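Local coordinates for 450aa long hypothetical fmu protein (PDB 2YXL) that probably methylates cytosines of RNA at carbon 5, with S-adenosyl-L-methionine as the methyl donor, at residues A[192-197]-A[307-312]; A[332-337]-A[383-388]. All coordinates share one frame; numbering follows the deposited sequence.

Interaction 1 of 2, residues A[192-197]-A[307-312]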
# COMPACT_ATOMS: atom_id res chain seq x y z
N ASN A 192 -0.52 -6.99 18.70
CA ASN A 192 -1.21 -8.26 18.88
C ASN A 192 -1.57 -8.49 20.34
O ASN A 192 -0.74 -8.96 21.13
CB ASN A 192 -0.35 -9.41 18.33
CG ASN A 192 -1.04 -10.77 18.41
OD1 ASN A 192 -0.38 -11.81 18.32
ND2 ASN A 192 -2.36 -10.78 18.57
N THR A 193 -2.82 -8.16 20.69
CA THR A 193 -3.31 -8.27 22.07
C THR A 193 -3.29 -9.70 22.60
O THR A 193 -3.28 -9.94 23.80
CB THR A 193 -4.75 -7.72 22.21
OG1 THR A 193 -5.61 -8.37 21.27
CG2 THR A 193 -4.77 -6.22 21.98
N LEU A 194 -3.29 -10.65 21.67
CA LEU A 194 -3.26 -12.07 21.98
C LEU A 194 -1.90 -12.51 22.55
O LEU A 194 -1.79 -13.57 23.17
CB LEU A 194 -3.58 -12.87 20.72
CG LEU A 194 -4.45 -14.12 20.80
CD1 LEU A 194 -5.30 -14.23 19.55
CD2 LEU A 194 -3.61 -15.37 21.01
N LYS A 195 -0.88 -11.68 22.34
CA LYS A 195 0.49 -12.03 22.71
C LYS A 195 1.25 -10.92 23.45
O LYS A 195 2.31 -11.17 24.04
CB LYS A 195 1.26 -12.48 21.46
CG LYS A 195 2.45 -13.39 21.72
CD LYS A 195 2.91 -14.09 20.46
CE LYS A 195 2.31 -15.48 20.31
NZ LYS A 195 3.00 -16.48 21.17
N ALA A 196 0.71 -9.70 23.42
CA ALA A 196 1.34 -8.54 24.06
C ALA A 196 0.32 -7.45 24.38
O ALA A 196 -0.79 -7.47 23.84
CB ALA A 196 2.45 -7.98 23.18
N ASN A 197 0.68 -6.51 25.25
CA ASN A 197 -0.14 -5.32 25.47
C ASN A 197 0.56 -4.05 24.98
O ASN A 197 1.78 -4.02 24.82
CB ASN A 197 -0.58 -5.20 26.93
CG ASN A 197 0.45 -4.54 27.81
OD1 ASN A 197 1.40 -5.18 28.27
ND2 ASN A 197 0.28 -3.24 28.06
N MET A 307 2.11 -15.33 15.53
CA MET A 307 1.25 -14.50 16.38
C MET A 307 0.37 -15.34 17.32
O MET A 307 -0.46 -14.79 18.05
CB MET A 307 0.38 -13.57 15.52
CG MET A 307 1.19 -12.51 14.77
SD MET A 307 0.21 -11.56 13.59
CE MET A 307 -0.74 -10.50 14.69
N GLY A 308 0.56 -16.66 17.30
CA GLY A 308 -0.13 -17.57 18.21
C GLY A 308 -1.59 -17.84 17.87
O GLY A 308 -2.34 -18.33 18.71
N ILE A 309 -1.99 -17.51 16.64
CA ILE A 309 -3.34 -17.80 16.16
C ILE A 309 -3.46 -19.30 15.88
O ILE A 309 -2.52 -19.91 15.35
CB ILE A 309 -3.68 -17.01 14.86
CG1 ILE A 309 -3.20 -15.54 14.94
CG2 ILE A 309 -5.17 -17.13 14.52
CD1 ILE A 309 -3.89 -14.67 15.99
N LYS A 310 -4.60 -19.88 16.23
CA LYS A 310 -4.81 -21.33 16.08
C LYS A 310 -6.19 -21.72 15.54
O LYS A 310 -6.50 -22.91 15.42
CB LYS A 310 -4.51 -22.05 17.41
CG LYS A 310 -5.29 -21.52 18.61
CD LYS A 310 -4.86 -22.24 19.88
CE LYS A 310 -5.66 -21.75 21.09
NZ LYS A 310 -5.30 -22.51 22.32
N ILE A 311 -7.00 -20.73 15.18
CA ILE A 311 -8.37 -20.98 14.73
C ILE A 311 -8.59 -20.68 13.24
O ILE A 311 -9.73 -20.68 12.77
CB ILE A 311 -9.40 -20.17 15.57
CG1 ILE A 311 -9.16 -18.67 15.42
CG2 ILE A 311 -9.37 -20.62 17.03
CD1 ILE A 311 -10.40 -17.82 15.65
N VAL A 312 -7.50 -20.45 12.52
CA VAL A 312 -7.59 -20.09 11.10
C VAL A 312 -7.30 -21.29 10.20
O VAL A 312 -6.25 -21.92 10.30
CB VAL A 312 -6.66 -18.89 10.75
CG1 VAL A 312 -6.58 -18.68 9.24
CG2 VAL A 312 -7.14 -17.62 11.43
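N192 and M307 make the closely fitted part of this contact. The M307 methyl CE comes to rest beside the base of the asparagine amide, 3.7 Å from N192 CG and 3.8 Å from N192 CB. The bend in the methionine chain at chi3 (74°) turns CE back to that position. N192 CG stands anti to its own backbone N (chi1 -177°), which carries the amide end toward the carbonyl of M307. An alanine here lacks the amide, and would probably leave a gap beside the M307 methyl and leave the M307 carbonyl without a polar group facing it. N192, M307 and I309 are buried; solvent reaches the contact at the partly exposed L194 and the exposed K195. L194 meets I309 tip to tip, CD1 to CD1 at 3.9 Å, and K195 lays CE 3.6 Å from M307 C. The chain turns after N192, whose O accepts both the A196 amide (N to O 2.8 Å) and that of K195. Across the contact, G308 is the first residue to leave the helix, with positive phi (75°), in a Schellman motif. The contact joins the loop between strand 186-191 and helix 198-207, in the ferredoxin-like domain, to the turn leading from helix 294-306 toward strand 312-315 of the methyltransferase domain; helix 272-280 borders both, touching N192 through E279, M307 through T275 and I309 through T275 and A278.

Interaction 2 of 2, residues A[332-337]-A[383-388]. With SFG (sinefungin), chain B.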
# COMPACT_ATOMS: atom_id res chain seq x y z
N ASP A 332 -21.44 -16.91 10.40
CA ASP A 332 -22.03 -15.94 11.33
C ASP A 332 -21.77 -14.52 10.85
O ASP A 332 -22.64 -13.66 10.95
CB ASP A 332 -21.46 -16.12 12.74
CG ASP A 332 -22.08 -17.28 13.48
OD1 ASP A 332 -21.32 -18.14 13.98
OD2 ASP A 332 -23.33 -17.35 13.56
N LYS A 333 -20.56 -14.29 10.35
CA LYS A 333 -20.21 -13.04 9.69
C LYS A 333 -19.05 -13.23 8.73
O LYS A 333 -18.15 -14.03 8.97
CB LYS A 333 -19.91 -11.93 10.70
CG LYS A 333 -19.10 -12.35 11.91
CD LYS A 333 -18.98 -11.22 12.92
CE LYS A 333 -20.27 -10.99 13.71
NZ LYS A 333 -21.17 -10.00 13.04
N VAL A 334 -19.09 -12.49 7.63
CA VAL A 334 -18.05 -12.54 6.61
C VAL A 334 -17.45 -11.16 6.36
O VAL A 334 -18.16 -10.15 6.30
CB VAL A 334 -18.57 -13.17 5.27
CG1 VAL A 334 -19.80 -12.45 4.76
CG2 VAL A 334 -17.47 -13.19 4.20
N LEU A 335 -16.13 -11.13 6.24
CA LEU A 335 -15.42 -9.93 5.83
C LEU A 335 -14.98 -10.08 4.38
O LEU A 335 -14.30 -11.05 4.02
CB LEU A 335 -14.20 -9.68 6.73
CG LEU A 335 -13.17 -8.64 6.27
CD1 LEU A 335 -13.72 -7.23 6.37
CD2 LEU A 335 -11.89 -8.78 7.07
N LEU A 336 -15.39 -9.13 3.55
CA LEU A 336 -14.88 -9.04 2.19
C LEU A 336 -14.05 -7.77 2.05
O LEU A 336 -14.55 -6.70 1.70
CB LEU A 336 -16.01 -9.11 1.15
CG LEU A 336 -15.66 -9.02 -0.35
CD1 LEU A 336 -14.51 -9.94 -0.75
CD2 LEU A 336 -16.89 -9.29 -1.20
N ASP A 337 -12.76 -7.90 2.35
CA ASP A 337 -11.80 -6.84 2.09
C ASP A 337 -11.35 -7.05 0.66
O ASP A 337 -10.31 -7.67 0.39
CB ASP A 337 -10.63 -6.89 3.08
CG ASP A 337 -9.66 -5.75 2.89
OD1 ASP A 337 -10.10 -4.60 2.64
OD2 ASP A 337 -8.44 -5.99 2.99
N GLY A 383 -26.80 -13.20 10.34
CA GLY A 383 -25.41 -12.79 10.15
C GLY A 383 -25.16 -11.41 9.57
O GLY A 383 -26.10 -10.70 9.22
N ARG A 384 -23.88 -11.05 9.48
CA ARG A 384 -23.46 -9.74 8.97
C ARG A 384 -22.34 -9.83 7.93
O ARG A 384 -21.47 -10.69 8.02
CB ARG A 384 -23.04 -8.82 10.11
CG ARG A 384 -24.19 -8.25 10.93
CD ARG A 384 -23.74 -7.14 11.85
NE ARG A 384 -24.85 -6.55 12.60
CZ ARG A 384 -24.77 -5.47 13.36
NH1 ARG A 384 -23.61 -4.82 13.48
NH2 ARG A 384 -25.84 -5.02 14.00
N LEU A 385 -22.38 -8.93 6.96
CA LEU A 385 -21.38 -8.84 5.91
C LEU A 385 -20.74 -7.46 5.96
O LEU A 385 -21.45 -6.45 5.96
CB LEU A 385 -22.03 -9.07 4.54
CG LEU A 385 -21.22 -9.51 3.31
CD1 LEU A 385 -22.09 -9.40 2.06
CD2 LEU A 385 -19.93 -8.74 3.10
N LEU A 386 -19.42 -7.41 6.01
CA LEU A 386 -18.71 -6.14 5.84
C LEU A 386 -17.92 -6.13 4.55
O LEU A 386 -17.11 -7.02 4.29
CB LEU A 386 -17.80 -5.81 7.03
CG LEU A 386 -16.93 -4.55 6.89
CD1 LEU A 386 -17.74 -3.25 6.90
CD2 LEU A 386 -15.86 -4.51 7.97
N TYR A 387 -18.19 -5.12 3.73
CA TYR A 387 -17.47 -4.91 2.49
C TYR A 387 -16.54 -3.71 2.66
O TYR A 387 -16.98 -2.63 3.07
CB TYR A 387 -18.46 -4.69 1.35
CG TYR A 387 -17.85 -4.35 0.01
CD1 TYR A 387 -17.39 -5.36 -0.84
CD2 TYR A 387 -17.75 -3.03 -0.41
CE1 TYR A 387 -16.83 -5.05 -2.09
CE2 TYR A 387 -17.19 -2.71 -1.65
CZ TYR A 387 -16.74 -3.73 -2.48
OH TYR A 387 -16.19 -3.41 -3.70
N THR A 388 -15.26 -3.92 2.37
CA THR A 388 -14.28 -2.84 2.42
C THR A 388 -13.37 -2.88 1.22
O THR A 388 -13.06 -3.96 0.70
CB THR A 388 -13.39 -2.87 3.70
OG1 THR A 388 -12.66 -4.10 3.76
CG2 THR A 388 -14.20 -2.69 4.96
N SFG B . -7.63 -8.51 3.56
CA SFG B . -6.18 -8.57 3.32
C SFG B . -5.41 -8.05 4.55
O SFG B . -4.23 -8.43 4.69
OXT SFG B . -6.02 -7.28 5.33
CB SFG B . -5.82 -7.77 2.05
CG SFG B . -6.45 -8.41 0.79
CD SFG B . -6.05 -7.70 -0.51
NE SFG B . -6.57 -6.33 -0.48
C5' SFG B . -6.64 -8.39 -1.76
C4' SFG B . -6.35 -9.91 -1.85
O4' SFG B . -7.45 -10.47 -2.61
C3' SFG B . -5.08 -10.27 -2.64
O3' SFG B . -4.21 -11.02 -1.78
C2' SFG B . -5.58 -11.14 -3.80
O2' SFG B . -4.70 -12.24 -4.04
C1' SFG B . -6.91 -11.64 -3.26
N9 SFG B . -7.88 -12.10 -4.29
C8 SFG B . -8.18 -11.47 -5.43
N7 SFG B . -9.11 -12.17 -6.10
C5 SFG B . -9.40 -13.24 -5.38
C6 SFG B . -10.27 -14.32 -5.55
N6 SFG B . -11.03 -14.40 -6.64
N1 SFG B . -10.33 -15.27 -4.60
C2 SFG B . -9.58 -15.19 -3.52
N3 SFG B . -8.74 -14.18 -3.32
C4 SFG B . -8.63 -13.20 -4.23
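D337, at the end of strand 331-337 beside the bound sinefungin, joins its side chain to that of T388 on the parallel neighbouring strand. From D337 CB, already 3.4 Å from the ligand's amino N, the chain runs to CG, held anti to the backbone N (chi1 -176°), and the carboxylate then divides its oxygens between different partners. OD1 accepts the T388 hydroxyl, OG1 to OD1 2.8 Å, on its anti side and 27° out of the carboxylate plane. OD2 takes the ligand's amino group, SFG N to OD2 2.7 Å, and forms a salt bridge with K273. T388 thus acts as a second-shell residue, and its bond is likely to limit rotation of the ligand-binding carboxylate.

Behind this tip the strands run 9° from parallel, and the amide donors alternate: R384, L386 and T388 give theirs to D332, V334 and L336, while V334 and L336 give theirs to R384 and L386. L336 N meets L386 O most nearly in line, at 2.8 Å. This pair belongs to the parallel part of the mixed central sheet of the Rossmann-like class I methyltransferase fold, and helix 361-376 lies in the β-α-β crossover joining the paired strands. That helix covers the face bearing L336, L385 and Y387, where V334 CG1 packs 3.6 Å from L385 CG and L336 CD2 meets the edge of the Y387 ring, 4.0 Å from CD1. Helix 246-255 covers the other face, where L335 CD1 lies 3.8 Å from L386 CD2. Farther from the ligand, K333 NZ passes 3.7 Å from R384 CB and is hydrogen-bonded to L255 O.

Interaction 2 is core: ten of its twelve touching residues are buried, and 521 Å² is covered between two strands of one sheet. Interaction 1 is only partly buried and covers 253 Å² between two loops, one from each domain. They join different elements, although 307-312 and both strands of interaction 2 belong to the methyltransferase domain. The strand pair 332-337/383-388 is stitched by five backbone hydrogen bonds and one between side chains, whereas 192-197/307-312 has apolar and side-chain-to-backbone contacts, with an asparagine amide facing a helix-end carbonyl. Their nearest atoms are about 11 Å apart. In interaction 2, D337 bonds sinefungin directly; in interaction 1, the M307 side chain stays about 10 Å from it.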